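Local coordinates for uncharacterized protein (Escherichia coli O157:H7, PDB 5KOL) that belongs to the CinA family but probably lacks nicotinamide-nucleotide amidohydrolase activity, leaving its actual role unknown, at residues Leu29-Cys42 against Asp56-Phe68. Numbering follows the deposited sequence.
Sequences LIADQLRLTTAESC and DTPKFYGAGFVTF
T38 OG1 is gripped twice: Y61 OH donates to it at 2.7 Å, and it passes its own proton to a water that also donates to E40 OE2 and F65 O. These residues join parallel strands 36-40 and 61-67 of a beta-alpha-beta unit, whose helix 46-52 covers the T38 and Y61 face. Threonine suits this place: its hydroxyl can accept and donate at once, and chi1 of 60° turns OG1 to Y61 OH while methyl CG2 lies on Y61 CE1. G64, having no side chain, leaves room for the tyrosine hydroxyl. The E40 carboxylate is held chiefly from outside, by T43 OG1 and the backbone N of L47 and A48. L36 N meets F60 O at 2.8 Å; a water accepts from A63 N and donates to L36 O. On the other face T37 OG1 bonds A63 O from above the carbonyl plane, beside the F65 ring. Ahead of the strands, F60 buries its ring against L29 CD1, while I30 CD1 packs on aliphatic K59, whose ammonium NZ forms a salt bridge with D56 OD1. R35, bent at chi2 and chi3, lays its guanidinium over the F60-Y61 backbone and points NH2 at P58 O, 3.2 Å away and in the guanidinium plane.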
loop_
_atom_site.group_PDB
_atom_site.type_symbol
_atom_site.label_atom_id
_atom_site.label_comp_id
_atom_site.label_asym_id
_atom_site.label_seq_id
_atom_site.Cartn_x
_atom_site.Cartn_y
_atom_site.Cartn_z
ATOM N N LEU A 29 -8.267 -10.760 -15.576
ATOM C CA LEU A 29 -8.218 -11.584 -14.373
ATOM C C LEU A 29 -9.615 -11.968 -13.903
ATOM O O LEU A 29 -9.812 -13.082 -13.400
ATOM C CB LEU A 29 -7.454 -10.878 -13.256
ATOM C CG LEU A 29 -6.014 -10.447 -13.543
ATOM C CD1 LEU A 29 -5.531 -9.432 -12.509
ATOM C CD2 LEU A 29 -5.111 -11.662 -13.586
ATOM N N ILE A 30 -10.590 -11.067 -14.051
ATOM C CA ILE A 30 -11.970 -11.412 -13.720
ATOM C C ILE A 30 -12.450 -12.554 -14.605
ATOM O O ILE A 30 -13.092 -13.502 -14.136
ATOM C CB ILE A 30 -12.881 -10.177 -13.846
ATOM C CG1 ILE A 30 -12.515 -9.125 -12.809
ATOM C CG2 ILE A 30 -14.353 -10.565 -13.687
ATOM C CD1 ILE A 30 -13.355 -7.871 -12.909
ATOM N N ALA A 31 -12.134 -12.487 -15.899
ATOM C CA ALA A 31 -12.544 -13.535 -16.816
ATOM C C ALA A 31 -11.907 -14.863 -16.434
ATOM O O ALA A 31 -12.550 -15.919 -16.512
ATOM C CB ALA A 31 -12.177 -13.145 -18.247
ATOM N N ASP A 32 -10.647 -14.827 -16.008
ATOM C CA ASP A 32 -9.933 -16.030 -15.609
ATOM C C ASP A 32 -10.230 -16.442 -14.175
ATOM O O ASP A 32 -9.684 -17.451 -13.715
ATOM C CB ASP A 32 -8.426 -15.828 -15.779
ATOM C CG ASP A 32 -8.011 -15.723 -17.234
ATOM O OD1 ASP A 32 -8.860 -15.963 -18.121
ATOM O OD2 ASP A 32 -6.829 -15.408 -17.491
ATOM N N GLN A 33 -11.070 -15.693 -13.463
ATOM C CA GLN A 33 -11.357 -15.959 -12.053
ATOM C C GLN A 33 -10.068 -16.107 -11.240
ATOM O O GLN A 33 -9.907 -17.025 -10.428
ATOM C CB GLN A 33 -12.260 -17.189 -11.912
ATOM C CG GLN A 33 -13.725 -16.846 -12.103
ATOM C CD GLN A 33 -14.138 -15.641 -11.258
ATOM O OE1 GLN A 33 -14.383 -14.549 -11.783
ATOM N NE2 GLN A 33 -14.205 -15.835 -9.942
ATOM N N LEU A 34 -9.135 -15.191 -11.475
ATOM C CA LEU A 34 -7.861 -15.155 -10.767
ATOM C C LEU A 34 -7.824 -13.967 -9.814
ATOM O O LEU A 34 -8.384 -12.906 -10.108
ATOM C CB LEU A 34 -6.690 -15.075 -11.750
ATOM C CG LEU A 34 -6.477 -16.249 -12.703
ATOM C CD1 LEU A 34 -5.366 -15.914 -13.682
ATOM C CD2 LEU A 34 -6.156 -17.536 -11.940
ATOM N N ARG A 35 -7.165 -14.150 -8.667
ATOM C CA ARG A 35 -7.057 -13.115 -7.649
ATOM C C ARG A 35 -5.617 -12.610 -7.554
ATOM O O ARG A 35 -4.677 -13.401 -7.434
ATOM C CB ARG A 35 -7.544 -13.623 -6.286
ATOM C CG ARG A 35 -7.521 -12.536 -5.225
ATOM C CD ARG A 35 -8.755 -12.569 -4.307
ATOM N NE ARG A 35 -9.996 -12.470 -5.070
ATOM C CZ ARG A 35 -10.815 -11.416 -5.060
ATOM N NH1 ARG A 35 -10.539 -10.338 -4.330
ATOM N NH2 ARG A 35 -11.925 -11.431 -5.790
ATOM N N LEU A 36 -5.450 -11.298 -7.638
ATOM C CA LEU A 36 -4.147 -10.646 -7.695
ATOM C C LEU A 36 -3.776 -10.083 -6.329
ATOM O O LEU A 36 -4.639 -9.649 -5.563
ATOM C CB LEU A 36 -4.167 -9.511 -8.733
ATOM C CG LEU A 36 -2.953 -8.592 -8.893
ATOM C CD1 LEU A 36 -1.825 -9.343 -9.637
ATOM C CD2 LEU A 36 -3.374 -7.306 -9.653
ATOM N N THR A 37 -2.479 -10.110 -6.023
ATOM C CA THR A 37 -1.923 -9.424 -4.868
ATOM C C THR A 37 -0.623 -8.758 -5.305
ATOM O O THR A 37 -0.030 -9.131 -6.319
ATOM C CB THR A 37 -1.681 -10.393 -3.695
ATOM O OG1 THR A 37 -1.223 -9.664 -2.537
ATOM C CG2 THR A 37 -0.653 -11.462 -4.093
ATOM N N THR A 38 -0.194 -7.752 -4.547
ATOM C CA THR A 38 0.970 -6.944 -4.908
ATOM C C THR A 38 1.861 -6.727 -3.695
ATOM O O THR A 38 1.391 -6.710 -2.555
ATOM C CB THR A 38 0.567 -5.572 -5.471
ATOM O OG1 THR A 38 -0.185 -4.850 -4.477
ATOM C CG2 THR A 38 -0.290 -5.760 -6.719
ATOM N N ALA A 39 3.155 -6.553 -3.962
ATOM C CA ALA A 39 4.159 -6.259 -2.952
ATOM C C ALA A 39 5.072 -5.190 -3.528
ATOM O O ALA A 39 5.586 -5.357 -4.634
ATOM C CB ALA A 39 4.969 -7.523 -2.578
ATOM N N GLU A 40 5.282 -4.091 -2.807
ATOM C CA GLU A 40 6.128 -3.053 -3.382
ATOM C C GLU A 40 6.972 -2.398 -2.308
ATOM O O GLU A 40 6.639 -2.424 -1.123
ATOM C CB GLU A 40 5.309 -1.993 -4.140
ATOM C CG GLU A 40 4.140 -1.472 -3.365
ATOM C CD GLU A 40 3.189 -0.643 -4.210
ATOM O OE1 GLU A 40 3.659 0.248 -4.951
ATOM O OE2 GLU A 40 1.968 -0.856 -4.078
ATOM N N SER A 41 8.089 -1.833 -2.743
ATOM C CA SER A 41 8.951 -1.086 -1.841
ATOM C C SER A 41 9.078 0.383 -2.262
ATOM O O SER A 41 8.398 1.265 -1.709
ATOM C CB SER A 41 10.318 -1.767 -1.794
ATOM O OG SER A 41 11.080 -1.290 -0.705
ATOM N N CYS A 42 9.962 0.656 -3.230
ATOM C CA CYS A 42 10.241 2.032 -3.637
ATOM C C CYS A 42 9.000 2.742 -4.184
ATOM O O CYS A 42 8.875 3.961 -4.017
ATOM C CB CYS A 42 11.365 2.072 -4.683
ATOM S SG CYS A 42 11.054 1.090 -6.225
ATOM N N ASP A 56 -14.136 -2.205 -10.783
ATOM C CA ASP A 56 -14.426 -3.542 -10.257
ATOM C C ASP A 56 -13.200 -4.181 -9.597
ATOM O O ASP A 56 -13.004 -5.398 -9.659
ATOM C CB ASP A 56 -14.988 -4.445 -11.353
ATOM C CG ASP A 56 -16.404 -4.054 -11.757
ATOM O OD1 ASP A 56 -17.109 -4.885 -12.369
ATOM O OD2 ASP A 56 -16.811 -2.911 -11.457
ATOM N N THR A 57 -12.380 -3.348 -8.943
ATOM C CA THR A 57 -11.280 -3.835 -8.098
ATOM C C THR A 57 -11.648 -5.025 -7.215
ATOM O O THR A 57 -10.890 -6.002 -7.209
ATOM C CB THR A 57 -10.741 -2.709 -7.200
ATOM O OG1 THR A 57 -10.394 -1.566 -7.998
ATOM C CG2 THR A 57 -9.497 -3.191 -6.441
ATOM N N PRO A 58 -12.759 -5.021 -6.463
ATOM C CA PRO A 58 -12.980 -6.115 -5.504
ATOM C C PRO A 58 -13.186 -7.458 -6.157
ATOM O O PRO A 58 -13.081 -8.474 -5.465
ATOM C CB PRO A 58 -14.244 -5.674 -4.748
ATOM C CG PRO A 58 -14.388 -4.236 -5.033
ATOM C CD PRO A 58 -13.878 -4.069 -6.425
ATOM N N LYS A 59 -13.477 -7.496 -7.457
ATOM C CA LYS A 59 -13.651 -8.755 -8.158
ATOM C C LYS A 59 -12.330 -9.435 -8.489
ATOM O O LYS A 59 -12.350 -10.583 -8.942
ATOM C CB LYS A 59 -14.462 -8.532 -9.440
ATOM C CG LYS A 59 -15.928 -8.218 -9.167
ATOM C CD LYS A 59 -16.690 -7.931 -10.451
ATOM C CE LYS A 59 -18.164 -7.686 -10.157
ATOM N NZ LYS A 59 -18.916 -7.114 -11.324
ATOM N N PHE A 60 -11.187 -8.783 -8.266
ATOM C CA PHE A 60 -9.926 -9.455 -8.568
ATOM C C PHE A 60 -8.772 -9.062 -7.655
ATOM O O PHE A 60 -7.714 -9.698 -7.715
ATOM C CB PHE A 60 -9.513 -9.207 -10.027
ATOM C CG PHE A 60 -9.069 -7.792 -10.308
ATOM C CD1 PHE A 60 -9.995 -6.793 -10.525
ATOM C CD2 PHE A 60 -7.722 -7.472 -10.375
ATOM C CE1 PHE A 60 -9.590 -5.501 -10.789
ATOM C CE2 PHE A 60 -7.314 -6.177 -10.634
ATOM C CZ PHE A 60 -8.250 -5.192 -10.842
ATOM N N TYR A 61 -8.941 -8.042 -6.805
ATOM C CA TYR A 61 -7.819 -7.532 -6.016
ATOM C C TYR A 61 -8.273 -7.107 -4.630
ATOM O O TYR A 61 -9.194 -6.299 -4.501
ATOM C CB TYR A 61 -7.155 -6.340 -6.718
ATOM C CG TYR A 61 -5.973 -5.711 -5.980
ATOM C CD1 TYR A 61 -4.746 -6.365 -5.905
ATOM C CD2 TYR A 61 -6.077 -4.439 -5.408
ATOM C CE1 TYR A 61 -3.649 -5.776 -5.248
ATOM C CE2 TYR A 61 -4.997 -3.843 -4.750
ATOM C CZ TYR A 61 -3.785 -4.520 -4.682
ATOM O OH TYR A 61 -2.716 -3.931 -4.055
ATOM N N GLY A 62 -7.592 -7.608 -3.597
ATOM C CA GLY A 62 -7.890 -7.159 -2.252
ATOM C C GLY A 62 -6.686 -6.755 -1.422
ATOM O O GLY A 62 -6.770 -5.799 -0.648
ATOM N N ALA A 63 -5.561 -7.447 -1.585
ATOM C CA ALA A 63 -4.441 -7.367 -0.651
ATOM C C ALA A 63 -3.226 -6.747 -1.316
ATOM O O ALA A 63 -2.677 -7.310 -2.278
ATOM C CB ALA A 63 -4.092 -8.758 -0.108
ATOM N N GLY A 64 -2.760 -5.630 -0.783
ATOM C CA GLY A 64 -1.529 -5.007 -1.230
ATOM C C GLY A 64 -0.592 -4.797 -0.064
ATOM O O GLY A 64 -1.015 -4.376 1.013
ATOM N N PHE A 65 0.689 -5.081 -0.280
ATOM C CA PHE A 65 1.693 -4.947 0.763
ATOM C C PHE A 65 2.694 -3.881 0.355
ATOM O O PHE A 65 3.124 -3.844 -0.803
ATOM C CB PHE A 65 2.390 -6.291 1.003
ATOM C CG PHE A 65 1.436 -7.391 1.365
ATOM C CD1 PHE A 65 0.936 -7.479 2.658
ATOM C CD2 PHE A 65 1.016 -8.313 0.421
ATOM C CE1 PHE A 65 0.044 -8.473 3.004
ATOM C CE2 PHE A 65 0.123 -9.324 0.766
ATOM C CZ PHE A 65 -0.361 -9.396 2.061
ATOM N N VAL A 66 3.021 -2.998 1.291
ATOM C CA VAL A 66 4.109 -2.052 1.142
ATOM C C VAL A 66 5.137 -2.398 2.202
ATOM O O VAL A 66 4.829 -2.379 3.401
ATOM C CB VAL A 66 3.630 -0.596 1.273
ATOM C CG1 VAL A 66 4.793 0.341 1.171
ATOM C CG2 VAL A 66 2.593 -0.275 0.165
ATOM N N THR A 67 6.353 -2.724 1.768
ATOM C CA THR A 67 7.423 -3.166 2.682
ATOM C C THR A 67 8.665 -2.372 2.299
ATOM O O THR A 67 9.435 -2.806 1.436
ATOM C CB THR A 67 7.669 -4.676 2.576
ATOM O OG1 THR A 67 7.877 -5.016 1.209
ATOM C CG2 THR A 67 6.456 -5.452 3.082
ATOM N N PHE A 68 8.851 -1.224 2.951
ATOM C CA PHE A 68 9.875 -0.263 2.566
ATOM C C PHE A 68 11.255 -0.607 3.114
ATOM O O PHE A 68 12.251 -0.117 2.572
ATOM C CB PHE A 68 9.476 1.146 3.042
ATOM C CG PHE A 68 10.153 2.265 2.290
ATOM C CD1 PHE A 68 9.709 2.636 1.019
ATOM C CD2 PHE A 68 11.222 2.948 2.845
ATOM C CE1 PHE A 68 10.334 3.669 0.318
ATOM C CE2 PHE A 68 11.851 3.980 2.156
ATOM C CZ PHE A 68 11.408 4.347 0.895
HETATM O O HOH W 1 -11.172 -12.702 -10.106
HETATM O O HOH W 2 -5.630 -9.856 -3.229
HETATM O O HOH W 3 1.502 -3.372 -2.988
HETATM O O HOH W 4 12.529 1.013 -0.596
#